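Side-chain contacts in putative hydroxymethylglutaryl-CoA synthase (Streptococcus mutans, PDB 3SQZ), which probably makes hydroxymethylglutaryl-CoA by condensing acetyl-CoA with acetoacetyl-CoA, on a thiolase fold that binds coenzyme A: residues Lys156-Val159 / Glu160-Asp164; Pro182-Ser185 / Thr186-Ala189; Tyr239-Met242 / Leu243-Trp247; Glu325-Gln328 / Asn329-Ala332. One frame throughout, in Å; residues are numbered along the deposited sequence. Where two conformers were deposited one is given.

Interaction 1: residues Lys156-Val159 / Glu160-Asp164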
loop_
_atom_site.group_PDB
_atom_site.type_symbol
_atom_site.label_atom_id
_atom_site.label_comp_id
_atom_site.label_asym_id
_atom_site.label_seq_id
_atom_site.Cartn_x
_atom_site.Cartn_y
_atom_site.Cartn_z
ATOM N N LYS A 156 -2.064 -8.865 -14.708
ATOM C CA LYS A 156 -2.621 -8.366 -15.953
ATOM C C LYS A 156 -2.297 -9.309 -17.113
ATOM O O LYS A 156 -3.167 -9.638 -17.919
ATOM C CB LYS A 156 -2.074 -6.958 -16.213
ATOM C CG LYS A 156 -2.751 -6.188 -17.323
ATOM C CD LYS A 156 -2.255 -6.589 -18.687
ATOM C CE LYS A 156 -2.863 -5.686 -19.747
ATOM N NZ LYS A 156 -2.351 -5.993 -21.104
ATOM N N LEU A 157 -1.042 -9.743 -17.200
ATOM C CA LEU A 157 -0.646 -10.636 -18.282
ATOM C C LEU A 157 -1.302 -12.006 -18.179
ATOM O O LEU A 157 -1.660 -12.613 -19.189
ATOM C CB LEU A 157 0.870 -10.795 -18.323
ATOM C CG LEU A 157 1.626 -9.501 -18.599
ATOM C CD1 LEU A 157 3.123 -9.758 -18.604
ATOM C CD2 LEU A 157 1.164 -8.857 -19.904
ATOM N N HIS A 158 -1.429 -12.508 -16.957
ATOM C CA HIS A 158 -2.073 -13.790 -16.723
ATOM C C HIS A 158 -3.526 -13.768 -17.201
ATOM O O HIS A 158 -3.985 -14.689 -17.881
ATOM C CB HIS A 158 -1.980 -14.149 -15.241
ATOM C CG HIS A 158 -2.797 -15.343 -14.854
ATOM N ND1 HIS A 158 -2.335 -16.637 -14.965
ATOM C CD2 HIS A 158 -4.050 -15.430 -14.347
ATOM C CE1 HIS A 158 -3.273 -17.471 -14.547
ATOM N NE2 HIS A 158 -4.318 -16.764 -14.162
ATOM N N VAL A 159 -4.258 -12.714 -16.857
ATOM C CA VAL A 159 -5.646 -12.627 -17.270
ATOM C C VAL A 159 -5.750 -12.455 -18.785
ATOM O O VAL A 159 -6.632 -13.014 -19.418
ATOM C CB VAL A 159 -6.391 -11.502 -16.535
ATOM C CG1 VAL A 159 -7.787 -11.315 -17.130
ATOM C CG2 VAL A 159 -6.470 -11.822 -15.049
ATOM N N GLU A 160 -4.830 -11.699 -19.373
ATOM C CA GLU A 160 -4.834 -11.550 -20.820
ATOM C C GLU A 160 -4.683 -12.910 -21.510
ATOM O O GLU A 160 -5.354 -13.193 -22.501
ATOM C CB GLU A 160 -3.746 -10.585 -21.288
ATOM C CG GLU A 160 -3.815 -10.305 -22.778
ATOM C CD GLU A 160 -2.926 -9.158 -23.219
ATOM O OE1 GLU A 160 -2.854 -8.905 -24.438
ATOM O OE2 GLU A 160 -2.309 -8.504 -22.355
ATOM N N LYS A 161 -3.806 -13.753 -20.976
ATOM C CA LYS A 161 -3.595 -15.094 -21.517
ATOM C C LYS A 161 -4.797 -16.002 -21.249
ATOM O O LYS A 161 -5.165 -16.819 -22.096
ATOM C CB LYS A 161 -2.315 -15.702 -20.926
ATOM C CG LYS A 161 -2.060 -17.177 -21.268
ATOM C CD LYS A 161 -1.944 -17.444 -22.763
ATOM C CE LYS A 161 -0.651 -16.887 -23.334
ATOM N NZ LYS A 161 -0.449 -17.328 -24.745
ATOM N N HIS A 162 -5.401 -15.840 -20.073
ATOM C CA HIS A 162 -6.524 -16.662 -19.626
ATOM C C HIS A 162 -7.681 -15.755 -19.217
ATOM O O HIS A 162 -7.915 -15.521 -18.027
ATOM C CB HIS A 162 -6.098 -17.535 -18.445
ATOM C CG HIS A 162 -4.924 -18.414 -18.739
ATOM N ND1 HIS A 162 -4.978 -19.438 -19.661
ATOM C CD2 HIS A 162 -3.665 -18.426 -18.238
ATOM C CE1 HIS A 162 -3.804 -20.042 -19.716
ATOM N NE2 HIS A 162 -2.991 -19.452 -18.857
ATOM N N PRO A 163 -8.417 -15.233 -20.205
ATOM C CA PRO A 163 -9.349 -14.127 -19.942
ATOM C C PRO A 163 -10.589 -14.470 -19.119
ATOM O O PRO A 163 -11.311 -13.552 -18.735
ATOM C CB PRO A 163 -9.730 -13.640 -21.344
ATOM C CG PRO A 163 -9.438 -14.788 -22.242
ATOM C CD PRO A 163 -8.266 -15.503 -21.645
ATOM N N ASP A 164 -10.831 -15.742 -18.837
ATOM C CA ASP A 164 -11.927 -16.110 -17.945
ATOM C C ASP A 164 -11.516 -16.111 -16.472
ATOM O O ASP A 164 -12.357 -16.302 -15.593
ATOM C CB ASP A 164 -12.490 -17.482 -18.325
#
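Lys-156 and Glu-160, one turn apart near the C-terminal end of helix 147-161, form a salt bridge in which Lys-156 NZ sits 2.8 Å from Glu-160 OE2. The two side chains run side by side in the same direction, and the ammonium meets the oxygen from above the carboxylate plane, 37° out of it. The lysine chain reaches there because it turns at chi2 (-80°) and is straight beyond, while the glutamate is extended. Asp-207, on strand 203-213, is a second acid salt-bridged to NZ, so the lysine links the helix to the sheet.

Beneath the side chains the last helical bonds are intact: Glu-160 N to Lys-156 O at 3.0 Å, Lys-161 N to Leu-157 O at 3.0 Å, and His-162 N to His-158 O at 2.9 Å. His-162 is where helical geometry ends. Pro-163 has no N-H to continue the series, but its CA makes a CH...O contact of 3.0 Å with Val-159 O.

The rings of His-158 and His-162 meet at a slant, their planes 58° apart, with His-158 CE1 3.8 Å from His-162 CD2. His-158 NE2 is hydrogen-bonded to Asp-106, which fixes the inner ring, while the exposed His-162 ring has Lys-161 CG over one face. Val-159 turns to the sheet and touches Ile-37 and Val-167.

The basic groups on the buried side, Lys-156 and His-158, each have an acid partner, while Lys-161 and His-162 lie on the exposed side; a lysine salt-bridged to two carboxylates would be expected to keep its positive charge.

Interaction 2: residues Pro182-Ser185 / Thr186-Ala189. With COA (coenzyme A), chain D.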
loop_
_atom_site.group_PDB
_atom_site.type_symbol
_atom_site.label_atom_id
_atom_site.label_comp_id
_atom_site.label_asym_id
_atom_site.label_seq_id
_atom_site.Cartn_x
_atom_site.Cartn_y
_atom_site.Cartn_z
ATOM N N PRO A 182 14.450 8.240 13.588
ATOM C CA PRO A 182 13.864 9.224 12.675
ATOM C C PRO A 182 12.609 8.678 11.988
ATOM O O PRO A 182 11.661 9.429 11.772
ATOM C CB PRO A 182 14.990 9.474 11.669
ATOM C CG PRO A 182 16.240 9.209 12.447
ATOM C CD PRO A 182 15.892 8.053 13.348
ATOM N N GLY A 183 12.594 7.389 11.667
ATOM C CA GLY A 183 11.464 6.798 10.977
ATOM C C GLY A 183 10.235 6.542 11.829
ATOM O O GLY A 183 9.210 6.125 11.302
ATOM N N GLU A 184 10.318 6.790 13.134
ATOM C CA GLU A 184 9.171 6.535 13.994
ATOM C C GLU A 184 7.943 7.304 13.520
ATOM O O GLU A 184 6.803 6.829 13.635
ATOM C CB GLU A 184 9.493 6.903 15.442
ATOM C CG GLU A 184 8.451 6.383 16.401
ATOM C CD GLU A 184 8.746 6.694 17.860
ATOM O OE1 GLU A 184 8.078 6.088 18.718
ATOM O OE2 GLU A 184 9.628 7.531 18.162
ATOM N N SER A 185 8.181 8.497 12.987
ATOM C CA SER A 185 7.102 9.340 12.510
ATOM C C SER A 185 6.533 8.902 11.160
ATOM O O SER A 185 5.530 9.461 10.724
ATOM C CB SER A 185 7.582 10.782 12.411
ATOM O OG SER A 185 8.697 10.847 11.550
ATOM N N THR A 186 7.176 7.937 10.498
ATOM C CA THR A 186 6.691 7.422 9.216
ATOM C C THR A 186 6.327 5.944 9.313
ATOM O O THR A 186 6.560 5.153 8.381
ATOM C CB THR A 186 7.681 7.690 8.055
ATOM O OG1 THR A 186 8.950 7.081 8.325
ATOM C CG2 THR A 186 7.872 9.183 7.877
ATOM N N GLN A 187 5.713 5.594 10.440
ATOM C CA GLN A 187 5.159 4.263 10.660
ATOM C C GLN A 187 3.735 4.182 10.105
ATOM O O GLN A 187 3.204 5.176 9.599
ATOM C CB GLN A 187 5.250 3.921 12.151
ATOM C CG GLN A 187 6.704 3.696 12.552
ATOM C CD GLN A 187 6.953 3.430 14.023
ATOM O OE1 GLN A 187 7.859 2.667 14.361
ATOM N NE2 GLN A 187 6.199 4.082 14.905
ATOM N N GLY A 188 3.123 2.999 10.159
ATOM C CA GLY A 188 1.770 2.821 9.667
ATOM C C GLY A 188 1.453 1.355 9.452
ATOM O O GLY A 188 2.291 0.481 9.698
ATOM N N ALA A 189 0.235 1.077 9.006
ATOM C CA ALA A 189 -0.196 -0.302 8.801
ATOM C C ALA A 189 -1.400 -0.323 7.881
ATOM O O ALA A 189 -2.297 0.509 8.019
ATOM C CB ALA A 189 -0.551 -0.952 10.125
HETATM N N1A COA D . 8.046 23.203 10.806
HETATM C C2A COA D . 7.883 22.748 9.546
HETATM N N3A COA D . 8.728 21.771 9.048
HETATM C C4A COA D . 9.718 21.274 9.838
HETATM C C5A COA D . 9.893 21.740 11.141
HETATM C C6A COA D . 9.073 22.688 11.623
HETATM N N6A COA D . 9.236 23.173 12.962
HETATM N N7A COA D . 10.952 21.074 11.702
HETATM C C8A COA D . 11.437 20.219 10.796
HETATM N N9A COA D . 10.659 20.374 9.622
HETATM C C1B COA D . 10.742 19.543 8.429
HETATM C C2B COA D . 11.712 19.778 7.238
HETATM O O2B COA D . 12.378 20.903 6.881
HETATM C C3B COA D . 11.301 18.651 6.307
HETATM O O3B COA D . 10.761 18.799 5.053
HETATM P P3B COA D . 11.609 19.199 3.826
HETATM O O7A COA D . 12.439 17.949 3.353
HETATM O O8A COA D . 10.555 19.603 2.747
HETATM O O9A COA D . 12.511 20.352 4.178
HETATM C C4B COA D . 10.927 17.587 7.267
HETATM O O4B COA D . 10.042 18.292 8.161
HETATM C C5B COA D . 11.785 16.431 7.656
HETATM O O5B COA D . 12.826 17.005 8.399
HETATM P P1A COA D . 13.985 16.093 8.972
HETATM O O1A COA D . 14.674 15.293 7.796
HETATM O O2A COA D . 14.990 16.951 9.713
HETATM O O3A COA D . 13.273 15.069 9.963
HETATM P P2A COA D . 13.913 13.703 10.459
HETATM O O4A COA D . 15.473 13.832 10.617
HETATM O O5A COA D . 13.288 13.316 11.780
HETATM O O6A COA D . 13.606 12.566 9.376
HETATM C CBP COA D . 12.368 11.379 7.655
HETATM C CCP COA D . 12.475 12.592 8.546
HETATM C CDP COA D . 13.550 11.341 6.747
HETATM C CEP COA D . 11.108 11.442 6.825
HETATM C CAP COA D . 12.337 10.169 8.546
HETATM O OAP COA D . 11.141 10.044 9.202
HETATM C C9P COA D . 12.698 8.890 7.817
HETATM O O9P COA D . 13.850 8.608 7.502
HETATM N N8P COA D . 11.575 7.970 7.555
HETATM C C7P COA D . 11.744 6.795 6.722
HETATM C C6P COA D . 11.898 7.106 5.247
HETATM C C5P COA D . 11.927 5.856 4.367
HETATM O O5P COA D . 11.450 4.810 4.745
HETATM N N4P COA D . 12.455 5.967 3.033
HETATM C C3P COA D . 12.398 4.810 2.127
HETATM C C2P COA D . 11.454 4.915 0.963
HETATM S S1P COA D . 11.512 6.419 0.044
#
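Gly-183 O is gripped twice by Thr-186, closing a type I beta turn over Glu-184 and Ser-185 just before strand 188-198 of the thiolase fold. Thr-186 N comes in at 2.8 Å, well above the carbonyl plane, and Thr-186 OG1 reaches the same oxygen at 3.1 Å from the same face. With chi1 at 59°, OG1 stands between the threonine's own N and carbonyl carbon, which folds the hydroxyl back over the turn.

That hydroxyl also serves the coenzyme A. Having given its proton to Gly-183 O, OG1 accepts from the pantetheine amide N8P of coenzyme A at 2.9 Å, while Thr-186 CG2 packs 3.6 Å from the ligand's hydroxyl OAP. The residue just ahead of the turn contributes a second hold: OAP of coenzyme A donates to Pro-182 O at 2.7 Å. The turn and the proline before it thus hold two neighbouring polar groups of the pantetheine arm, and Tyr-177 OH, another ligand partner, lies close by.

The far side of the turn is held by buried polar chains. Glu-184 extends away to Arg-60 and Tyr-381, and Gln-187 OE1 accepts from the backbone N-H groups of Tyr-177 and Gly-178. The glutamine's chain runs past Glu-184, its amide nearly perpendicular to that carboxylate, with Gln-187 CG 3.3 Å from Glu-184 O.

Interaction 3: residues Tyr239-Met242 / Leu243-Trp247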
loop_
_atom_site.group_PDB
_atom_site.type_symbol
_atom_site.label_atom_id
_atom_site.label_comp_id
_atom_site.label_asym_id
_atom_site.label_seq_id
_atom_site.Cartn_x
_atom_site.Cartn_y
_atom_site.Cartn_z
ATOM N N TYR A 239 14.971 8.387 -4.456
ATOM C CA TYR A 239 13.563 8.347 -4.889
ATOM C C TYR A 239 13.372 9.381 -6.002
ATOM O O TYR A 239 12.805 9.078 -7.057
ATOM C CB TYR A 239 12.626 8.585 -3.676
ATOM C CG TYR A 239 11.111 8.842 -3.879
ATOM C CD1 TYR A 239 10.650 10.039 -4.426
ATOM C CD2 TYR A 239 10.146 7.928 -3.420
ATOM C CE1 TYR A 239 9.274 10.301 -4.559
ATOM C CE2 TYR A 239 8.761 8.183 -3.551
ATOM C CZ TYR A 239 8.329 9.370 -4.121
ATOM O OH TYR A 239 6.972 9.642 -4.252
ATOM N N LEU A 240 13.853 10.600 -5.771
ATOM C CA LEU A 240 13.672 11.675 -6.748
ATOM C C LEU A 240 14.481 11.475 -8.027
ATOM O O LEU A 240 14.007 11.800 -9.114
ATOM C CB LEU A 240 13.965 13.038 -6.116
ATOM C CG LEU A 240 12.995 13.435 -5.004
ATOM C CD1 LEU A 240 13.480 14.686 -4.288
ATOM C CD2 LEU A 240 11.593 13.652 -5.561
ATOM N N ASP A 241 15.689 10.928 -7.915
ATOM C CA ASP A 241 16.493 10.692 -9.111
ATOM C C ASP A 241 15.956 9.536 -9.959
ATOM O O ASP A 241 15.970 9.600 -11.190
ATOM C CB ASP A 241 17.960 10.454 -8.772
ATOM C CG ASP A 241 18.827 10.417 -10.013
ATOM O OD1 ASP A 241 18.963 11.475 -10.662
ATOM O OD2 ASP A 241 19.354 9.337 -10.352
ATOM N N MET A 242 15.494 8.472 -9.311
ATOM C CA MET A 242 14.891 7.383 -10.057
ATOM C C MET A 242 13.573 7.822 -10.680
ATOM O O MET A 242 13.242 7.407 -11.786
ATOM C CB MET A 242 14.738 6.148 -9.181
ATOM C CG MET A 242 16.088 5.589 -8.785
ATOM S SD MET A 242 16.015 3.942 -8.086
ATOM C CE MET A 242 15.615 2.942 -9.518
ATOM N N LEU A 243 12.840 8.689 -9.994
ATOM C CA LEU A 243 11.637 9.259 -10.588
ATOM C C LEU A 243 11.989 10.066 -11.842
ATOM O O LEU A 243 11.428 9.850 -12.920
ATOM C CB LEU A 243 10.912 10.140 -9.578
ATOM C CG LEU A 243 9.739 10.967 -10.100
ATOM C CD1 LEU A 243 8.603 10.113 -10.643
ATOM C CD2 LEU A 243 9.239 11.882 -9.000
ATOM N N LYS A 244 12.929 10.992 -11.700
ATOM C CA LYS A 244 13.316 11.855 -12.809
ATOM C C LYS A 244 13.793 11.060 -14.020
ATOM O O LYS A 244 13.348 11.297 -15.147
ATOM C CB LYS A 244 14.416 12.827 -12.373
ATOM C CG LYS A 244 14.988 13.674 -13.504
ATOM C CD LYS A 244 16.128 14.554 -13.017
ATOM C CE LYS A 244 16.698 15.401 -14.152
ATOM N NZ LYS A 244 17.684 16.404 -13.666
ATOM N N THR A 245 14.702 10.117 -13.786
ATOM C CA THR A 245 15.322 9.382 -14.884
ATOM C C THR A 245 14.362 8.381 -15.521
ATOM O O THR A 245 14.374 8.185 -16.736
ATOM C CB THR A 245 16.638 8.684 -14.459
ATOM O OG1 THR A 245 16.397 7.810 -13.350
ATOM C CG2 THR A 245 17.695 9.714 -14.077
ATOM N N THR A 246 13.526 7.741 -14.708
ATOM C CA THR A 246 12.574 6.784 -15.260
ATOM C C THR A 246 11.495 7.515 -16.063
ATOM O O THR A 246 11.115 7.082 -17.148
ATOM C CB THR A 246 11.953 5.889 -14.173
ATOM O OG1 THR A 246 13.000 5.297 -13.389
ATOM C CG2 THR A 246 11.119 4.781 -14.805
ATOM N N TRP A 247 11.026 8.643 -15.546
ATOM C CA TRP A 247 10.004 9.415 -16.250
ATOM C C TRP A 247 10.541 10.003 -17.556
ATOM O O TRP A 247 9.839 10.015 -18.573
ATOM C CB TRP A 247 9.440 10.495 -15.327
ATOM C CG TRP A 247 8.485 11.474 -15.964
ATOM C CD1 TRP A 247 8.610 12.831 -15.964
ATOM C CD2 TRP A 247 7.251 11.188 -16.661
ATOM N NE1 TRP A 247 7.550 13.409 -16.614
ATOM C CE2 TRP A 247 6.703 12.428 -17.056
ATOM C CE3 TRP A 247 6.565 10.012 -16.994
ATOM C CZ2 TRP A 247 5.505 12.527 -17.764
ATOM C CZ3 TRP A 247 5.367 10.117 -17.701
ATOM C CH2 TRP A 247 4.854 11.368 -18.079
#
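Two successive threonines on helix 232-254, Thr-245 and Thr-246, each turn a hydroxyl back toward the carbonyl four residues earlier. Thr-245 OG1 lies 2.8 Å from Asp-241 O, which also takes the straight bond from Thr-245 N at 164°. Thr-246 OG1 lies 2.7 Å from Met-242 O, the acceptor of Thr-246 N. Both hydroxyls are also within reach of Gln-212 OE1 on strand 203-213, so which acceptor receives each hydroxyl proton is not settled. The two hydroxyls reach their carbonyls by different rotations: OG1 of Thr-245 sits between its N and carbonyl carbon (chi1 57°), whereas OG1 of Thr-246 is swung beside its N and away from the carbonyl carbon.

Asp-241 leans over Thr-245 and is salt-bridged through OD2 to Arg-214. On the buried side, Leu-243 packs on Phe-266. In the conformer given, Tyr-239 touches coenzyme A and bonds through its OH to His-267 O; His-267 is predicted to be catalytic, consistent with the helix bordering the active site. The chain of Lys-244 is extended and its end leads away; its N bonds Leu-240 O at 2.9 Å, an ordinary helical bond. Methyl CG2 of Thr-245 comes 4.0 Å from Asp-241 OD1.

Interaction 4: residues Glu325-Gln328 / Asn329-Ala332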
loop_
_atom_site.group_PDB
_atom_site.type_symbol
_atom_site.label_atom_id
_atom_site.label_comp_id
_atom_site.label_asym_id
_atom_site.label_seq_id
_atom_site.Cartn_x
_atom_site.Cartn_y
_atom_site.Cartn_z
ATOM N N GLU A 325 -11.553 8.379 -4.804
ATOM C CA GLU A 325 -12.639 8.654 -3.872
ATOM C C GLU A 325 -12.769 10.133 -3.496
ATOM O O GLU A 325 -13.773 10.539 -2.918
ATOM C CB GLU A 325 -12.514 7.766 -2.624
ATOM C CG GLU A 325 -12.851 6.324 -2.953
ATOM C CD GLU A 325 -12.737 5.332 -1.804
ATOM O OE1 GLU A 325 -12.175 5.659 -0.732
ATOM O OE2 GLU A 325 -13.225 4.194 -1.992
ATOM N N ASN A 326 -11.773 10.942 -3.838
ATOM C CA ASN A 326 -11.763 12.338 -3.408
ATOM C C ASN A 326 -11.602 13.390 -4.494
ATOM O O ASN A 326 -11.908 14.556 -4.264
ATOM C CB ASN A 326 -10.753 12.545 -2.282
ATOM C CG ASN A 326 -11.143 11.784 -1.041
ATOM O OD1 ASN A 326 -11.985 12.234 -0.266
ATOM N ND2 ASN A 326 -10.571 10.602 -0.868
ATOM N N SER A 327 -11.153 13.004 -5.680
ATOM C CA SER A 327 -11.113 13.969 -6.773
ATOM C C SER A 327 -12.520 14.347 -7.182
ATOM O O SER A 327 -13.404 13.489 -7.269
ATOM C CB SER A 327 -10.389 13.409 -7.991
ATOM O OG SER A 327 -10.535 14.299 -9.089
ATOM N N GLN A 328 -12.718 15.627 -7.468
ATOM C CA GLN A 328 -14.014 16.100 -7.932
ATOM C C GLN A 328 -14.047 16.298 -9.444
ATOM O O GLN A 328 -15.051 16.768 -9.987
ATOM C CB GLN A 328 -14.419 17.370 -7.182
ATOM C CG GLN A 328 -14.583 17.126 -5.684
ATOM C CD GLN A 328 -15.100 18.338 -4.933
ATOM O OE1 GLN A 328 -15.763 18.206 -3.904
ATOM N NE2 GLN A 328 -14.797 19.523 -5.443
ATOM N N ASN A 329 -12.966 15.928 -10.132
ATOM C CA ASN A 329 -12.879 16.182 -11.568
ATOM C C ASN A 329 -12.591 14.973 -12.462
ATOM O O ASN A 329 -12.717 15.077 -13.677
ATOM C CB ASN A 329 -11.864 17.288 -11.861
ATOM C CG ASN A 329 -10.480 16.930 -11.392
ATOM O OD1 ASN A 329 -9.973 17.497 -10.418
ATOM N ND2 ASN A 329 -9.865 15.969 -12.065
ATOM N N LEU A 330 -12.205 13.832 -11.894
ATOM C CA LEU A 330 -11.875 12.687 -12.739
ATOM C C LEU A 330 -13.110 12.138 -13.427
ATOM O O LEU A 330 -14.184 12.042 -12.822
ATOM C CB LEU A 330 -11.202 11.582 -11.929
ATOM C CG LEU A 330 -9.764 11.871 -11.504
ATOM C CD1 LEU A 330 -9.290 10.805 -10.545
ATOM C CD2 LEU A 330 -8.825 11.951 -12.700
ATOM N N VAL A 331 -12.949 11.775 -14.696
ATOM C CA VAL A 331 -14.023 11.182 -15.472
ATOM C C VAL A 331 -13.534 9.974 -16.270
ATOM O O VAL A 331 -12.327 9.791 -16.509
ATOM C CB VAL A 331 -14.657 12.212 -16.446
ATOM C CG1 VAL A 331 -15.227 13.393 -15.669
ATOM C CG2 VAL A 331 -13.635 12.680 -17.471
ATOM N N ALA A 332 -14.490 9.156 -16.688
ATOM C CA ALA A 332 -14.223 8.047 -17.588
ATOM C C ALA A 332 -13.344 8.503 -18.732
ATOM O O ALA A 332 -13.584 9.558 -19.325
ATOM C CB ALA A 332 -15.521 7.496 -18.122
HETATM O O HOH W 1 -14.569 12.293 -10.167
#
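Ser-327 meets both Asn-329 and Leu-330 with a side chain of two atoms, and the arrangement is an ST turn just past the end of helix 315-326. Its CB points at the following residues and rests against Leu-330, 3.8 Å from CD1 and 3.9 Å from CG, so the hydrocarbon part of the serine lies against the leucine's branch. From there OG, placed anti to the backbone N (chi1 172°), reaches forward over the turn and takes two backbone N-H groups. Asn-329 N approaches almost straight, at 3.1 Å with an N-H...O angle of 167°. Leu-330 N is longer and more bent, 3.3 Å at 139°. OG also lies 3.5 Å from Leu-330 CG, so polar and aliphatic contacts share one small group.

One residue of helix 288-302 serves the turn twice: Asn-297 donates weakly to Ser-327 OG through its ND2, and its OD1 accepts from Asn-329 ND2, so a single asparagine ties the serine and the Asn-329 amide to that helix. Leu-330 turns inward, onto Leu-323 and Leu-324 of the helix just left behind as well as onto Asn-297, and thereby lays the chain back on its own helix. Gln-328, between the two ends of the turn, extends outward.

The polypeptide thus leaves the helix, turns at the serine and heads for strand 335-342. Between two carbonyls sits a water with more acceptors in reach than protons; it lies 2.7 Å from Leu-330 O and, weakly, 3.3 Å from Ser-327 O.

In the fold
The four contacts follow one another along the chain without overlap, each a local turn or helix segment, and no two touch. Interactions 1 and 2 sit on opposite sides of the chain's centre, their own centres about 37 Å apart, at the far end of helix 147-161 and at the start of strand 188-198; helix 147-161 leads on through strand 166-175 to that turn. Interactions 2 and 3 are closest, with nearest atoms about 12 Å apart, and both touch coenzyme A. Interaction 4 leads from helix 315-326 into strand 335-342 of the nine-stranded sheet that also holds strands 166-175 and 188-198. Two contacts therefore border the coenzyme site, and two close helix ends remote from it.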